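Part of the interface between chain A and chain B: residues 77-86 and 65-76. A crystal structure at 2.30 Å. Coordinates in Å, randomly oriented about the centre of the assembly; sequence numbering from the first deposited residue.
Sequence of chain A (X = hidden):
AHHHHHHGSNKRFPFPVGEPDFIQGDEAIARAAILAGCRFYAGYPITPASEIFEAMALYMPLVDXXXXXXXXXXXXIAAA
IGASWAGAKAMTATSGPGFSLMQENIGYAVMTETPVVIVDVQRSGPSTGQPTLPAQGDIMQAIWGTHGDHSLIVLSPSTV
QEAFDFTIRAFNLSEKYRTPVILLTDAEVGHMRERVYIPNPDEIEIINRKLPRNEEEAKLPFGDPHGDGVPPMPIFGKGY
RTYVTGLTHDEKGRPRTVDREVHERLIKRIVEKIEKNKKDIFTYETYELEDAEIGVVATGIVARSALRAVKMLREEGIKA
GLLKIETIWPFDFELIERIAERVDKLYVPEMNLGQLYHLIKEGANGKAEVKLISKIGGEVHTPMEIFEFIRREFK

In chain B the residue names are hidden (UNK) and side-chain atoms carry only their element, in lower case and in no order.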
# COMPACT_ATOMS: atom_id res chain seq x y z
N ILE A 77 0.42 8.94 -6.86
CA ILE A 77 0.57 8.68 -8.30
C ILE A 77 -0.74 8.18 -8.94
O ILE A 77 -1.12 8.64 -10.03
CB ILE A 77 1.75 7.68 -8.56
CG1 ILE A 77 1.95 7.44 -10.05
CG2 ILE A 77 1.55 6.37 -7.80
CD1 ILE A 77 2.15 8.71 -10.80
N ALA A 78 -1.46 7.28 -8.27
CA ALA A 78 -2.75 6.80 -8.80
C ALA A 78 -3.77 7.92 -9.05
O ALA A 78 -4.44 7.92 -10.07
CB ALA A 78 -3.34 5.76 -7.90
N ALA A 79 -3.87 8.87 -8.12
CA ALA A 79 -4.78 10.01 -8.29
C ALA A 79 -4.44 10.84 -9.53
O ALA A 79 -5.34 11.30 -10.23
CB ALA A 79 -4.75 10.90 -7.04
N ALA A 80 -3.15 11.04 -9.80
CA ALA A 80 -2.72 11.76 -10.99
C ALA A 80 -2.99 10.98 -12.28
O ALA A 80 -3.49 11.55 -13.25
CB ALA A 80 -1.22 12.14 -10.88
N ILE A 81 -2.68 9.68 -12.30
CA ILE A 81 -3.09 8.86 -13.45
C ILE A 81 -4.59 9.00 -13.70
O ILE A 81 -5.02 9.17 -14.85
CB ILE A 81 -2.75 7.37 -13.27
CG1 ILE A 81 -1.23 7.15 -13.37
CG2 ILE A 81 -3.45 6.53 -14.33
CD1 ILE A 81 -0.72 5.92 -12.65
N GLY A 82 -5.35 8.97 -12.61
CA GLY A 82 -6.79 9.20 -12.66
C GLY A 82 -7.20 10.59 -13.13
O GLY A 82 -8.12 10.74 -13.93
N ALA A 83 -6.55 11.63 -12.61
CA ALA A 83 -6.89 12.96 -13.10
C ALA A 83 -6.51 13.08 -14.57
O ALA A 83 -7.20 13.73 -15.36
CB ALA A 83 -6.20 14.01 -12.28
N SER A 84 -5.42 12.42 -14.96
CA SER A 84 -4.95 12.53 -16.34
C SER A 84 -6.01 11.95 -17.28
O SER A 84 -6.40 12.59 -18.26
CB SER A 84 -3.61 11.82 -16.52
OG SER A 84 -3.09 12.06 -17.80
N TRP A 85 -6.50 10.77 -16.94
CA TRP A 85 -7.54 10.10 -17.72
C TRP A 85 -8.87 10.85 -17.75
O TRP A 85 -9.56 10.79 -18.76
CB TRP A 85 -7.75 8.68 -17.21
CG TRP A 85 -6.74 7.82 -17.83
CD1 TRP A 85 -5.64 7.27 -17.23
CD2 TRP A 85 -6.65 7.49 -19.21
NE1 TRP A 85 -4.89 6.59 -18.16
CE2 TRP A 85 -5.50 6.71 -19.38
CE3 TRP A 85 -7.45 7.77 -20.32
CZ2 TRP A 85 -5.13 6.21 -20.62
CZ3 TRP A 85 -7.09 7.29 -21.53
CH2 TRP A 85 -5.93 6.52 -21.68
N ALA A 86 -9.22 11.56 -16.70
CA ALA A 86 -10.38 12.44 -16.76
C ALA A 86 -10.07 13.78 -17.47
O ALA A 86 -10.88 14.71 -17.42
CB ALA A 86 -10.93 12.70 -15.37
N UNK B 65 -16.13 7.11 -22.06
CA UNK B 65 -15.76 7.11 -20.66
C UNK B 65 -14.50 6.29 -20.55
O UNK B 65 -13.94 5.92 -21.58
N UNK B 66 -14.05 5.99 -19.34
CA UNK B 66 -12.79 5.27 -19.20
C UNK B 66 -12.81 4.30 -18.03
O UNK B 66 -13.32 4.63 -16.95
c UNK B 66 -10.35 5.51 -18.57
c UNK B 66 -11.61 6.25 -19.02
c UNK B 66 -11.97 7.30 -18.01
N UNK B 67 -12.26 3.12 -18.25
CA UNK B 67 -12.15 2.12 -17.21
C UNK B 67 -10.69 1.92 -16.93
O UNK B 67 -9.90 1.86 -17.84
c UNK B 67 -14.34 1.04 -17.74
c UNK B 67 -12.83 0.82 -17.63
c UNK B 67 -12.52 -0.30 -16.64
N UNK B 68 -10.31 1.86 -15.66
CA UNK B 68 -8.90 1.79 -15.31
C UNK B 68 -8.64 0.56 -14.44
O UNK B 68 -9.07 0.50 -13.29
c UNK B 68 -8.44 3.07 -14.58
c UNK B 68 -7.17 2.84 -13.77
c UNK B 68 -8.16 4.17 -15.60
c UNK B 68 -7.34 5.33 -15.05
N UNK B 69 -7.96 -0.43 -15.00
CA UNK B 69 -7.79 -1.68 -14.28
C UNK B 69 -6.63 -1.58 -13.31
O UNK B 69 -5.48 -1.80 -13.68
n UNK B 69 -6.01 -5.96 -15.63
o UNK B 69 -8.15 -5.57 -16.23
c UNK B 69 -7.56 -2.82 -15.26
c UNK B 69 -7.19 -4.12 -14.59
c UNK B 69 -7.16 -5.28 -15.56
N UNK B 70 -6.92 -1.23 -12.07
CA UNK B 70 -5.84 -1.09 -11.12
C UNK B 70 -5.74 -2.27 -10.17
O UNK B 70 -6.71 -2.69 -9.54
s UNK B 70 -5.11 2.89 -10.39
c UNK B 70 -4.35 3.52 -11.88
c UNK B 70 -5.95 0.21 -10.33
c UNK B 70 -4.77 1.14 -10.63
N UNK B 71 -4.54 -2.82 -10.15
CA UNK B 71 -4.08 -3.77 -9.16
C UNK B 71 -4.58 -3.43 -7.76
O UNK B 71 -5.39 -4.14 -7.17
o UNK B 71 -1.79 -1.12 -10.06
o UNK B 71 -0.94 -1.76 -11.98
c UNK B 71 -1.89 -3.52 -10.59
c UNK B 71 -1.52 -2.03 -10.89
c UNK B 71 -2.54 -3.80 -9.19
N UNK B 72 -4.11 -2.30 -7.25
CA UNK B 72 -4.19 -1.93 -5.83
C UNK B 72 -5.48 -1.19 -5.44
O UNK B 72 -5.74 -0.11 -5.99
o UNK B 72 -1.54 -0.95 -3.60
c UNK B 72 -2.96 -1.07 -5.50
o UNK B 72 -3.70 -0.78 -3.28
c UNK B 72 -2.72 -0.93 -4.03
N UNK B 73 -6.26 -1.72 -4.49
CA UNK B 73 -7.47 -1.03 -4.01
C UNK B 73 -7.18 0.38 -3.48
O UNK B 73 -8.01 1.28 -3.60
o UNK B 73 -8.28 -5.41 -3.17
c UNK B 73 -8.81 -3.10 -3.30
c UNK B 73 -8.16 -1.81 -2.89
c UNK B 73 -7.84 -4.25 -3.18
o UNK B 73 -6.64 -3.98 -3.08
N UNK B 74 -6.02 0.55 -2.85
CA UNK B 74 -5.56 1.85 -2.43
C UNK B 74 -5.45 2.78 -3.63
O UNK B 74 -5.89 3.94 -3.59
c UNK B 74 -3.47 1.05 0.61
c UNK B 74 -4.22 0.69 -0.63
c UNK B 74 -4.20 1.77 -1.73
c UNK B 74 -3.79 3.13 -1.20
N UNK B 75 -4.87 2.26 -4.70
CA UNK B 75 -4.69 3.04 -5.91
C UNK B 75 -6.02 3.20 -6.62
O UNK B 75 -6.28 4.20 -7.27
c UNK B 75 -3.69 2.37 -6.83
N UNK B 76 -6.86 2.19 -6.48
CA UNK B 76 -8.12 2.14 -7.21
C UNK B 76 -9.02 3.31 -6.82
O UNK B 76 -9.50 4.05 -7.68
o UNK B 76 -9.75 0.55 -7.98
c UNK B 76 -8.81 0.81 -6.96

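Position 65 of chain B has no side-chain atoms, not even a CB, which makes it B:Gly65. Position 66 has three carbons, one carrying the other two, with no heteroatom. This fork at CB identifies valine, and one branch lies 4.1 Å from A:Trp85 CE3; in B:Val66 that atom is CG2. Position 67 has the same three-carbon fork, out of reach of the helix of chain A: B:Val67.

Position 68 has four carbons, forked at the first, with one arm two carbons long, the signature of isoleucine. In B:Ile68 the end of the long arm, CD1, lies 3.4 Å from A:Trp85 CD1 and 4.1 Å from A:Ile81 CG2. Position 69 has three carbons, the third bearing one oxygen and one nitrogen. That is a glutamine amide, and B:Gln69 makes no contact here, as expected from the alternation of side chains along the strand 66-69.

Position 70 is an unbranched chain of two carbons, a sulfur and a terminal carbon, which only methionine fits. B:Met70 places CE 4.0 Å from A:Ile81 CG2 and SD 4.2 Å from A:Ala78 CB. Position 71 has three carbons, the third with two oxygens, hence B:Glu71, and touches nothing on chain A. At position 72 two carbons end in two oxygens: B:Asp72. Its OD1 accepts from the backbone N of position 74 at 2.7 Å, capping the helix that starts at 73.

Position 73 repeats the three carbons and two oxygens of a glutamate, B:Glu73, far from chain A. Position 74 is again four carbons forked at the first with one longer arm, so B:Ile74; its end leads away from the helix of chain A. Position 75 has a lone CB, so it is B:Ala75, and this CB is 3.6 Å from A:Ala78 CB. Position 76 has one carbon and then one oxygen, B:Ser76, whose CB points away.

The contact is apolar packing, with no hydrogen bond across the stretches. Helix 77-85 and strand 66-69 run nearly antiparallel, at 158°, with axes 10.2 Å apart at closest approach, leaving room for side chains between them. A:Ala78, A:Ile81 and A:Trp85, spaced three and four residues apart, fall on one side of the helix and point toward chain B. The separation narrows at A:Ala78, whose CA is 5.1 Å from B:Ala75 CA. There the small side chains permit close approach, and A:Ala78 CB reaches B:Ala75 O at 3.4 Å.

Chain B, residues 65-76: GVVIQMEDEIAS
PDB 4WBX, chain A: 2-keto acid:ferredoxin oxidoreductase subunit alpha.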